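Local coordinates for protein peptidyl-tRNA hydrolase (PDB 1XTY) that hydrolyses peptidyl-tRNAs, probably those that drop off the ribosome during protein synthesis, releasing an N-acyl amino acid and free tRNA, at residues I68-K73 with D111-D116; L79-I84 with T98-G103. All blocks are in the same frame, centred on the assembly; numbering follows the deposited sequence.

Contact 1: residues I68-K73 with D111-D116; sequences ISRAKK and DSITGD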
loop_
_atom_site.group_PDB
_atom_site.type_symbol
_atom_site.label_atom_id
_atom_site.label_comp_id
_atom_site.label_asym_id
_atom_site.label_seq_id
_atom_site.Cartn_x
_atom_site.Cartn_y
_atom_site.Cartn_z
ATOM N N ILE A 68 -14.082 12.842 6.670
ATOM C CA ILE A 68 -14.524 12.696 8.054
ATOM C C ILE A 68 -15.912 12.061 8.069
ATOM O O ILE A 68 -16.219 11.208 8.904
ATOM C CB ILE A 68 -14.594 14.072 8.768
ATOM C CG1 ILE A 68 -13.220 14.745 8.750
ATOM C CG2 ILE A 68 -15.104 13.894 10.198
ATOM C CD1 ILE A 68 -12.134 13.977 9.480
ATOM N N SER A 69 -16.752 12.492 7.137
ATOM C CA SER A 69 -18.104 11.968 7.034
ATOM C C SER A 69 -18.085 10.457 6.847
ATOM O O SER A 69 -18.833 9.731 7.497
ATOM C CB SER A 69 -18.829 12.620 5.856
ATOM O OG SER A 69 -20.080 11.997 5.630
ATOM N N ARG A 70 -17.213 9.981 5.964
ATOM C CA ARG A 70 -17.129 8.557 5.691
ATOM C C ARG A 70 -16.421 7.759 6.778
ATOM O O ARG A 70 -16.712 6.581 6.974
ATOM C CB ARG A 70 -16.496 8.342 4.320
ATOM C CG ARG A 70 -17.397 8.895 3.221
ATOM C CD ARG A 70 -16.869 8.684 1.823
ATOM N NE ARG A 70 -17.830 9.161 0.829
ATOM C CZ ARG A 70 -18.244 10.422 0.731
ATOM N NH1 ARG A 70 -17.781 11.346 1.563
ATOM N NH2 ARG A 70 -19.131 10.759 -0.196
ATOM N N ALA A 71 -15.505 8.396 7.502
ATOM C CA ALA A 71 -14.820 7.709 8.589
ATOM C C ALA A 71 -15.840 7.465 9.705
ATOM O O ALA A 71 -15.833 6.424 10.353
ATOM C CB ALA A 71 -13.653 8.558 9.109
ATOM N N LYS A 72 -16.728 8.430 9.919
ATOM C CA LYS A 72 -17.746 8.298 10.955
ATOM C C LYS A 72 -18.701 7.158 10.588
ATOM O O LYS A 72 -19.133 6.389 11.443
ATOM C CB LYS A 72 -18.508 9.617 11.093
ATOM C CG LYS A 72 -19.462 9.700 12.280
ATOM C CD LYS A 72 -20.783 9.017 12.005
ATOM C CE LYS A 72 -21.781 9.292 13.118
ATOM N NZ LYS A 72 -21.244 8.913 14.455
ATOM N N LYS A 73 -19.006 7.048 9.302
ATOM C CA LYS A 73 -19.893 6.004 8.815
ATOM C C LYS A 73 -19.249 4.644 9.082
ATOM O O LYS A 73 -19.878 3.739 9.623
ATOM C CB LYS A 73 -20.133 6.204 7.320
ATOM C CG LYS A 73 -21.481 5.721 6.822
ATOM C CD LYS A 73 -21.988 6.654 5.729
ATOM C CE LYS A 73 -23.349 6.226 5.204
ATOM N NZ LYS A 73 -23.907 7.243 4.263
ATOM N N ASP A 111 -19.767 -0.408 0.180
ATOM C CA ASP A 111 -20.449 0.473 -0.765
ATOM C C ASP A 111 -21.495 1.338 -0.078
ATOM O O ASP A 111 -21.838 2.408 -0.572
ATOM C CB ASP A 111 -21.123 -0.327 -1.886
ATOM C CG ASP A 111 -20.141 -0.807 -2.934
ATOM O OD1 ASP A 111 -19.244 -0.025 -3.312
ATOM O OD2 ASP A 111 -20.276 -1.961 -3.394
ATOM N N SER A 112 -22.012 0.877 1.058
ATOM C CA SER A 112 -23.006 1.656 1.781
ATOM C C SER A 112 -22.311 2.879 2.379
ATOM O O SER A 112 -22.917 3.647 3.133
ATOM C CB SER A 112 -23.663 0.819 2.886
ATOM O OG SER A 112 -22.746 0.480 3.912
ATOM N N ILE A 113 -21.037 3.049 2.023
ATOM C CA ILE A 113 -20.217 4.166 2.496
ATOM C C ILE A 113 -19.565 4.942 1.355
ATOM O O ILE A 113 -19.575 6.170 1.347
ATOM C CB ILE A 113 -19.052 3.695 3.389
ATOM C CG1 ILE A 113 -19.568 2.858 4.552
ATOM C CG2 ILE A 113 -18.281 4.904 3.905
ATOM C CD1 ILE A 113 -18.460 2.323 5.441
ATOM N N THR A 114 -18.988 4.219 0.399
ATOM C CA THR A 114 -18.285 4.850 -0.715
ATOM C C THR A 114 -18.795 4.501 -2.112
ATOM O O THR A 114 -18.088 4.706 -3.097
ATOM C CB THR A 114 -16.788 4.497 -0.670
ATOM O OG1 THR A 114 -16.625 3.089 -0.897
ATOM C CG2 THR A 114 -16.193 4.855 0.690
ATOM N N GLY A 115 -20.014 3.984 -2.206
ATOM C CA GLY A 115 -20.548 3.619 -3.507
ATOM C C GLY A 115 -20.821 4.772 -4.462
ATOM O O GLY A 115 -21.122 4.545 -5.635
ATOM N N ASP A 116 -20.697 6.005 -3.979
ATOM C CA ASP A 116 -20.969 7.186 -4.799
ATOM C C ASP A 116 -19.728 7.977 -5.202
ATOM O O ASP A 116 -19.843 9.098 -5.698
ATOM C CB ASP A 116 -21.920 8.120 -4.042
ATOM C CG ASP A 116 -21.336 8.600 -2.717
ATOM O OD1 ASP A 116 -20.816 7.753 -1.960
ATOM O OD2 ASP A 116 -21.395 9.818 -2.428
#
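The side chains of Arg-70 and Ile-113 pass one another, running opposite ways, where helix 64-76 meets helix 107-114, two helices that pack on the same face of the mixed beta-sheet in this alpha/beta PTH2 fold. The tight part lies nearest the sheet. There the CG2 methyl of Ile-113, anti to its own backbone N, sits 3.9 Å from Arg-70 CB and also touches Arg-70 O. Thr-114 CG2 meets Arg-70 CD at 4.0 Å. Beneath them Leu-100 and Ile-102 of strand 97-106 close the apolar layer.

Toward solvent the fit slackens. Straight through CD and NE (chi2 -178°, chi3 176°), the Arg-70 side chain carries its guanidinium past Ile-113 O to meet Asp-116 tip to tip. NH2 forms a weak, bent hydrogen bond of 3.3 Å to Asp-116 OD2, which is part of a salt bridge, with the two planar groups 14° apart. The other amino group, NH1, turns back to bond Glu-66 O, which anchors the guanidinium on its own helix. An alanine in place of Arg-70 would probably leave the Asp-116 carboxylate without this countercharge and open a gap beside Thr-114 CG2. On the exposed flank Lys-73 passes Ile-113, its CG 4.1 Å from Ile-113 CG1, and its CE, the carbon next to the ammonium, comes within 3.3 Å of Ser-112 O.

Contact 2: residues L79-I84 with T98-G103; sequences LPFSII and TCLGIG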
loop_
_atom_site.group_PDB
_atom_site.type_symbol
_atom_site.label_atom_id
_atom_site.label_comp_id
_atom_site.label_asym_id
_atom_site.label_seq_id
_atom_site.Cartn_x
_atom_site.Cartn_y
_atom_site.Cartn_z
ATOM N N LEU A 79 -16.481 -1.038 11.185
ATOM C CA LEU A 79 -15.617 -1.536 10.121
ATOM C C LEU A 79 -14.217 -0.994 10.386
ATOM O O LEU A 79 -14.063 0.052 11.022
ATOM C CB LEU A 79 -16.086 -1.030 8.753
ATOM C CG LEU A 79 -17.476 -1.438 8.255
ATOM C CD1 LEU A 79 -17.692 -0.872 6.854
ATOM C CD2 LEU A 79 -17.594 -2.954 8.236
ATOM N N PRO A 80 -13.180 -1.700 9.909
ATOM C CA PRO A 80 -11.808 -1.231 10.124
ATOM C C PRO A 80 -11.589 0.018 9.281
ATOM O O PRO A 80 -12.055 0.084 8.141
ATOM C CB PRO A 80 -10.948 -2.393 9.608
ATOM C CG PRO A 80 -11.883 -3.573 9.562
ATOM C CD PRO A 80 -13.195 -2.970 9.167
ATOM N N PHE A 81 -10.893 1.009 9.828
ATOM C CA PHE A 81 -10.613 2.216 9.066
ATOM C C PHE A 81 -9.301 2.841 9.521
ATOM O O PHE A 81 -8.854 2.614 10.641
ATOM C CB PHE A 81 -11.770 3.222 9.190
ATOM C CG PHE A 81 -11.868 3.897 10.532
ATOM C CD1 PHE A 81 -11.132 5.050 10.805
ATOM C CD2 PHE A 81 -12.705 3.389 11.520
ATOM C CE1 PHE A 81 -11.232 5.686 12.046
ATOM C CE2 PHE A 81 -12.812 4.018 12.764
ATOM C CZ PHE A 81 -12.074 5.167 13.026
ATOM N N SER A 82 -8.673 3.605 8.636
ATOM C CA SER A 82 -7.419 4.265 8.974
ATOM C C SER A 82 -7.388 5.663 8.391
ATOM O O SER A 82 -7.667 5.850 7.209
ATOM C CB SER A 82 -6.225 3.466 8.440
ATOM O OG SER A 82 -6.298 3.315 7.029
ATOM N N ILE A 83 -7.063 6.645 9.226
ATOM C CA ILE A 83 -6.972 8.026 8.765
ATOM C C ILE A 83 -5.485 8.334 8.699
ATOM O O ILE A 83 -4.790 8.339 9.719
ATOM C CB ILE A 83 -7.668 9.005 9.732
ATOM C CG1 ILE A 83 -9.160 8.663 9.828
ATOM C CG2 ILE A 83 -7.495 10.439 9.231
ATOM C CD1 ILE A 83 -9.922 9.495 10.849
ATOM N N ILE A 84 -5.000 8.569 7.487
ATOM C CA ILE A 84 -3.586 8.835 7.272
ATOM C C ILE A 84 -3.243 10.321 7.201
ATOM O O ILE A 84 -3.906 11.084 6.501
ATOM C CB ILE A 84 -3.114 8.152 5.975
ATOM C CG1 ILE A 84 -3.384 6.643 6.062
ATOM C CG2 ILE A 84 -1.643 8.438 5.734
ATOM C CD1 ILE A 84 -2.696 5.958 7.242
ATOM N N THR A 98 -4.451 12.974 4.407
ATOM C CA THR A 98 -4.355 12.738 2.968
ATOM C C THR A 98 -5.332 11.706 2.418
ATOM O O THR A 98 -5.751 11.797 1.259
ATOM C CB THR A 98 -2.932 12.280 2.580
ATOM O OG1 THR A 98 -2.626 11.060 3.261
ATOM C CG2 THR A 98 -1.900 13.339 2.952
ATOM N N CYS A 99 -5.685 10.711 3.227
ATOM C CA CYS A 99 -6.607 9.688 2.759
ATOM C C CYS A 99 -7.194 8.856 3.887
ATOM O O CYS A 99 -6.749 8.928 5.039
ATOM C CB CYS A 99 -5.913 8.769 1.745
ATOM S SG CYS A 99 -4.514 7.827 2.397
ATOM N N LEU A 100 -8.201 8.067 3.527
ATOM C CA LEU A 100 -8.919 7.208 4.456
ATOM C C LEU A 100 -9.014 5.785 3.906
ATOM O O LEU A 100 -9.448 5.578 2.772
ATOM C CB LEU A 100 -10.341 7.751 4.663
ATOM C CG LEU A 100 -11.337 6.878 5.432
ATOM C CD1 LEU A 100 -10.990 6.888 6.922
ATOM C CD2 LEU A 100 -12.754 7.408 5.226
ATOM N N GLY A 101 -8.600 4.810 4.704
ATOM C CA GLY A 101 -8.708 3.433 4.266
ATOM C C GLY A 101 -9.881 2.803 4.988
ATOM O O GLY A 101 -10.141 3.136 6.145
ATOM N N ILE A 102 -10.602 1.910 4.314
ATOM C CA ILE A 102 -11.740 1.221 4.918
ATOM C C ILE A 102 -11.720 -0.258 4.535
ATOM O O ILE A 102 -11.538 -0.601 3.366
ATOM C CB ILE A 102 -13.091 1.824 4.450
ATOM C CG1 ILE A 102 -13.167 3.306 4.822
ATOM C CG2 ILE A 102 -14.241 1.073 5.090
ATOM C CD1 ILE A 102 -14.399 4.017 4.260
ATOM N N GLY A 103 -11.901 -1.131 5.520
ATOM C CA GLY A 103 -11.911 -2.553 5.239
ATOM C C GLY A 103 -10.602 -3.257 5.548
ATOM O O GLY A 103 -9.788 -2.748 6.323
#
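Ser-82 and Gly-101 face each other as a hydrogen-bonded pair in the antiparallel beta-hairpin of strands 81-85 and 97-106, at one side of the mixed sheet. Here a bump meets a hollow: Ser-82 OG, held between its backbone N and carbonyl carbon (chi1 59°), hangs over Gly-101, 3.7 Å from its CA, where a CB would collide with the hydroxyl. The same OG bonds Ala-26 O of helix 16-35, tying the hairpin to the helix on this face. Further along it, Ile-84 nestles against Cys-99, with SG 3.9 Å from Ile-84 CB, and Ile-84 CG2 meets Thr-98 OG1, whose stronger hydrogen-bond partner is Gln-22 NE2.

On the face bearing Phe-81, Ile-83, Leu-100 and Ile-102, Leu-100 makes the bump. Its CD1 leans across the strand gap to 3.5 Å from Ser-82 O and 3.9 Å from Ile-83 CG1, while Phe-81 CD1 meets the same methyl more loosely. The Phe-81 ring itself leads away from strand 97-106 and touches Glu-75 of helix 64-76. At the hairpin's open end Pro-80 CB rests 3.5 Å from Gly-103 O, and the backbone of Gly-103 has a positive phi that would jam a side chain against the preceding carbonyl. A nearly straight bond closes the ladder there, Gly-103 N to Pro-80 O at 2.9 Å.

In the fold
Contact 1 lies on the sheet face formed in contact 2 by Leu-100 and Ile-102, and their centres are about 10 Å apart. The layers interlock: Leu-100 CD2 packs 3.7 Å from Ala-71 N, Ile-102 CD1 lies 4.0 Å from Ile-113 CG2, and Leu-79 CD1 reaches Ile-113 CD1 at 3.6 Å. Chain order is consistent with this closeness: helix 64-76 is followed by strand 81-85, and strand 97-106 by helix 107-114, nesting the hairpin inside the loop that contact 1 closes. The opposite face of the hairpin, with Ser-82 and Ile-84, packs on helix 16-35, so the sheet is sandwiched between helices. Neither contact touches the other subunit of the homodimer.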